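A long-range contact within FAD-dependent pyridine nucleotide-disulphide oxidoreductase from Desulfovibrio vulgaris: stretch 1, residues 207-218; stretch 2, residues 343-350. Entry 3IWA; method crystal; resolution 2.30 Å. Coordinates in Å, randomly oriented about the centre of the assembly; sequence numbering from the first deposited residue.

Stretch 1 (207-218) MLRHDLEKNDVV
Stretch 2 (343-350) KLFEGSAS

The contact is organised around one buried carboxylate. Asp-211, on a helix (phi/psi near -65/-43) that enters the stretch from before 207, points its CA-to-CB bond toward the turn formed by 344-347 and, with chi1 t (-173°) and chi2 -77°, receives three consecutive backbone amides. Phe-345 N donates to Asp-211 OD1 at 2.7 Å, while Glu-346 N and Gly-347 N both donate to Asp-211 OD2 at 2.8 Å, the last nearly linear at 169°. Aspartate suits this place because its short side chain offers two acceptors close to the helix, and three N-H donors satisfy its oxygens away from solvent. The turn (Phe-345 -66/-55, Glu-346 -116/-39, Gly-347 -93/171) is closed by Leu-344 N to Gly-347 O at 3.0 Å.

From the same turn Glu-346 (chi1 m, chi2 143°, chi3 47°) reaches Lys-214 and Asn-215, about one helical turn beyond Asp-211; its long arm carries an oxygen for each. OE1 forms a salt bridge with Lys-214 NZ at 2.7 Å (lysine chi1 112°, chi2 and chi3 t, chi4 -144°); OE2 accepts from Asn-215 ND2 at 2.9 Å. That ND2, with two hydrogens to give, also donates to Asp-211 O at 2.9 Å, tying helix to turn.

Asn-215 (chi1 m, phi/psi -107/31) also lays CB over one flat face of the Phe-345 ring, 3.5 Å from its centroid, a CH-pi contact. Phe-345 is m, chi2 -85°; Leu-212 CD2 (m, t) lies at the ring edge, 4.1 Å from Phe-345 CE2, and Val-217 CG2 (t) approaches the same CE2 at 4.0 Å.

Toward Leu-208 (m, p) the packing is mainly apolar, branched leucines filling the buried side. Leu-344 (m, t) places CD1 3.6 Å from Leu-208 CB and CD2 3.9 Å from Leu-212 CD2. On the strand running from 348 past 350, small Ala-349 (-122/148) lets Leu-208 CD2 come within 3.4 Å of its CB; their CA atoms are 7.3 Å apart, against 6.3 Å for Asp-211 and Phe-345. Together the stretches bury 541 Å².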

# COMPACT_ATOMS: atom_id res chain seq x y z
N MET A 207 -9.97 -20.64 5.25
CA MET A 207 -10.63 -19.49 5.84
C MET A 207 -11.73 -19.00 4.90
O MET A 207 -12.83 -18.71 5.32
CB MET A 207 -9.62 -18.36 6.15
CG MET A 207 -8.60 -18.60 7.32
SD MET A 207 -9.38 -19.10 8.89
CE MET A 207 -9.66 -20.83 8.66
N LEU A 208 -11.43 -18.90 3.61
CA LEU A 208 -12.43 -18.41 2.67
C LEU A 208 -13.54 -19.46 2.55
O LEU A 208 -14.71 -19.10 2.50
CB LEU A 208 -11.82 -18.06 1.30
CG LEU A 208 -10.93 -16.83 1.16
CD1 LEU A 208 -9.53 -17.02 1.84
CD2 LEU A 208 -10.75 -16.48 -0.33
N ARG A 209 -13.17 -20.73 2.51
CA ARG A 209 -14.15 -21.82 2.44
C ARG A 209 -15.16 -21.71 3.57
O ARG A 209 -16.37 -21.82 3.32
CB ARG A 209 -13.49 -23.20 2.44
CG ARG A 209 -14.45 -24.34 2.12
CD ARG A 209 -13.75 -25.70 2.06
NE ARG A 209 -14.71 -26.81 1.83
CZ ARG A 209 -14.45 -27.92 1.15
NH1 ARG A 209 -13.28 -28.17 0.60
NH2 ARG A 209 -15.42 -28.81 0.98
N HIS A 210 -14.69 -21.43 4.78
CA HIS A 210 -15.56 -21.39 5.96
C HIS A 210 -16.51 -20.24 5.87
O HIS A 210 -17.68 -20.39 6.22
CB HIS A 210 -14.78 -21.25 7.28
CG HIS A 210 -15.66 -21.08 8.49
ND1 HIS A 210 -15.70 -19.92 9.23
CD2 HIS A 210 -16.55 -21.93 9.07
CE1 HIS A 210 -16.55 -20.07 10.23
NE2 HIS A 210 -17.09 -21.27 10.15
N ASP A 211 -16.02 -19.08 5.42
CA ASP A 211 -16.88 -17.95 5.22
C ASP A 211 -18.05 -18.39 4.34
O ASP A 211 -19.18 -18.04 4.64
CB ASP A 211 -16.14 -16.75 4.62
CG ASP A 211 -17.01 -15.48 4.55
OD1 ASP A 211 -17.86 -15.40 3.65
OD2 ASP A 211 -16.85 -14.55 5.38
N LEU A 212 -17.79 -19.16 3.29
CA LEU A 212 -18.88 -19.59 2.40
C LEU A 212 -19.84 -20.60 3.09
O LEU A 212 -21.05 -20.45 3.03
CB LEU A 212 -18.35 -20.18 1.09
CG LEU A 212 -17.44 -19.35 0.18
CD1 LEU A 212 -17.32 -20.10 -1.11
CD2 LEU A 212 -17.94 -17.93 -0.07
N GLU A 213 -19.28 -21.62 3.71
CA GLU A 213 -20.08 -22.68 4.29
C GLU A 213 -20.94 -22.24 5.48
O GLU A 213 -22.01 -22.79 5.70
CB GLU A 213 -19.21 -23.83 4.72
CG GLU A 213 -18.57 -24.52 3.56
CD GLU A 213 -17.49 -25.46 4.02
OE1 GLU A 213 -16.91 -25.19 5.10
OE2 GLU A 213 -17.22 -26.45 3.30
N LYS A 214 -20.48 -21.24 6.22
CA LYS A 214 -21.21 -20.80 7.38
C LYS A 214 -22.32 -19.83 6.97
O LYS A 214 -23.24 -19.55 7.76
CB LYS A 214 -20.26 -20.24 8.44
CG LYS A 214 -20.31 -18.76 8.73
CD LYS A 214 -19.30 -18.44 9.86
CE LYS A 214 -19.58 -17.15 10.61
NZ LYS A 214 -18.27 -16.47 10.99
N ASN A 215 -22.26 -19.33 5.75
CA ASN A 215 -23.37 -18.56 5.20
C ASN A 215 -24.12 -19.37 4.14
O ASN A 215 -24.65 -18.81 3.18
CB ASN A 215 -22.87 -17.19 4.67
CG ASN A 215 -22.32 -16.29 5.78
OD1 ASN A 215 -22.97 -15.33 6.21
ND2 ASN A 215 -21.13 -16.61 6.26
N ASP A 216 -24.14 -20.69 4.31
CA ASP A 216 -25.01 -21.62 3.58
C ASP A 216 -24.62 -21.95 2.14
O ASP A 216 -25.37 -22.63 1.43
CB ASP A 216 -26.45 -21.10 3.55
CG ASP A 216 -27.08 -21.02 4.92
OD1 ASP A 216 -26.46 -21.44 5.92
OD2 ASP A 216 -28.23 -20.55 4.98
N VAL A 217 -23.46 -21.49 1.68
CA VAL A 217 -22.96 -21.95 0.41
C VAL A 217 -22.28 -23.29 0.67
O VAL A 217 -21.39 -23.39 1.50
CB VAL A 217 -21.99 -20.95 -0.23
CG1 VAL A 217 -21.38 -21.54 -1.45
CG2 VAL A 217 -22.72 -19.68 -0.54
N VAL A 218 -22.72 -24.32 -0.02
CA VAL A 218 -22.05 -25.60 0.05
C VAL A 218 -20.89 -25.59 -0.93
O VAL A 218 -21.03 -25.10 -2.08
CB VAL A 218 -23.01 -26.74 -0.32
CG1 VAL A 218 -22.28 -28.10 -0.33
CG2 VAL A 218 -24.21 -26.75 0.66
N LYS A 343 -14.40 -9.85 -1.79
CA LYS A 343 -15.20 -9.66 -0.60
C LYS A 343 -16.20 -10.83 -0.51
O LYS A 343 -16.90 -11.14 -1.48
CB LYS A 343 -15.91 -8.30 -0.66
CG LYS A 343 -16.99 -8.07 0.41
CD LYS A 343 -16.48 -7.31 1.65
CE LYS A 343 -17.49 -7.42 2.82
NZ LYS A 343 -17.73 -8.84 3.27
N LEU A 344 -16.19 -11.49 0.65
CA LEU A 344 -17.06 -12.64 0.92
C LEU A 344 -18.14 -12.19 1.92
O LEU A 344 -18.43 -11.01 2.03
CB LEU A 344 -16.25 -13.88 1.41
CG LEU A 344 -15.12 -14.36 0.50
CD1 LEU A 344 -14.32 -15.45 1.16
CD2 LEU A 344 -15.66 -14.84 -0.81
N PHE A 345 -18.78 -13.11 2.63
CA PHE A 345 -19.91 -12.71 3.47
C PHE A 345 -19.45 -11.80 4.59
O PHE A 345 -19.92 -10.69 4.72
CB PHE A 345 -20.66 -13.92 3.98
CG PHE A 345 -21.42 -14.62 2.91
CD1 PHE A 345 -22.70 -14.20 2.58
CD2 PHE A 345 -20.85 -15.66 2.20
CE1 PHE A 345 -23.42 -14.83 1.56
CE2 PHE A 345 -21.54 -16.30 1.19
CZ PHE A 345 -22.84 -15.90 0.86
N GLU A 346 -18.48 -12.27 5.37
CA GLU A 346 -17.94 -11.50 6.49
C GLU A 346 -16.46 -11.14 6.30
O GLU A 346 -16.04 -10.03 6.61
CB GLU A 346 -18.14 -12.27 7.81
CG GLU A 346 -19.62 -12.57 8.13
CD GLU A 346 -19.80 -13.94 8.78
OE1 GLU A 346 -19.02 -14.25 9.72
OE2 GLU A 346 -20.70 -14.70 8.35
N GLY A 347 -15.66 -12.05 5.76
CA GLY A 347 -14.26 -11.73 5.52
C GLY A 347 -14.00 -11.20 4.13
O GLY A 347 -14.87 -11.23 3.28
N SER A 348 -12.77 -10.72 3.94
CA SER A 348 -12.24 -10.33 2.66
C SER A 348 -10.93 -11.03 2.50
O SER A 348 -10.24 -11.24 3.46
CB SER A 348 -11.98 -8.84 2.63
OG SER A 348 -13.21 -8.15 2.53
N ALA A 349 -10.60 -11.41 1.28
CA ALA A 349 -9.33 -11.99 0.97
C ALA A 349 -8.65 -11.12 -0.09
O ALA A 349 -9.33 -10.54 -0.92
CB ALA A 349 -9.50 -13.41 0.47
N SER A 350 -7.32 -11.04 -0.08
CA SER A 350 -6.59 -10.21 -1.03
C SER A 350 -5.17 -10.71 -1.19
O SER A 350 -4.70 -11.41 -0.34
CB SER A 350 -6.61 -8.75 -0.58
OG SER A 350 -6.10 -7.94 -1.61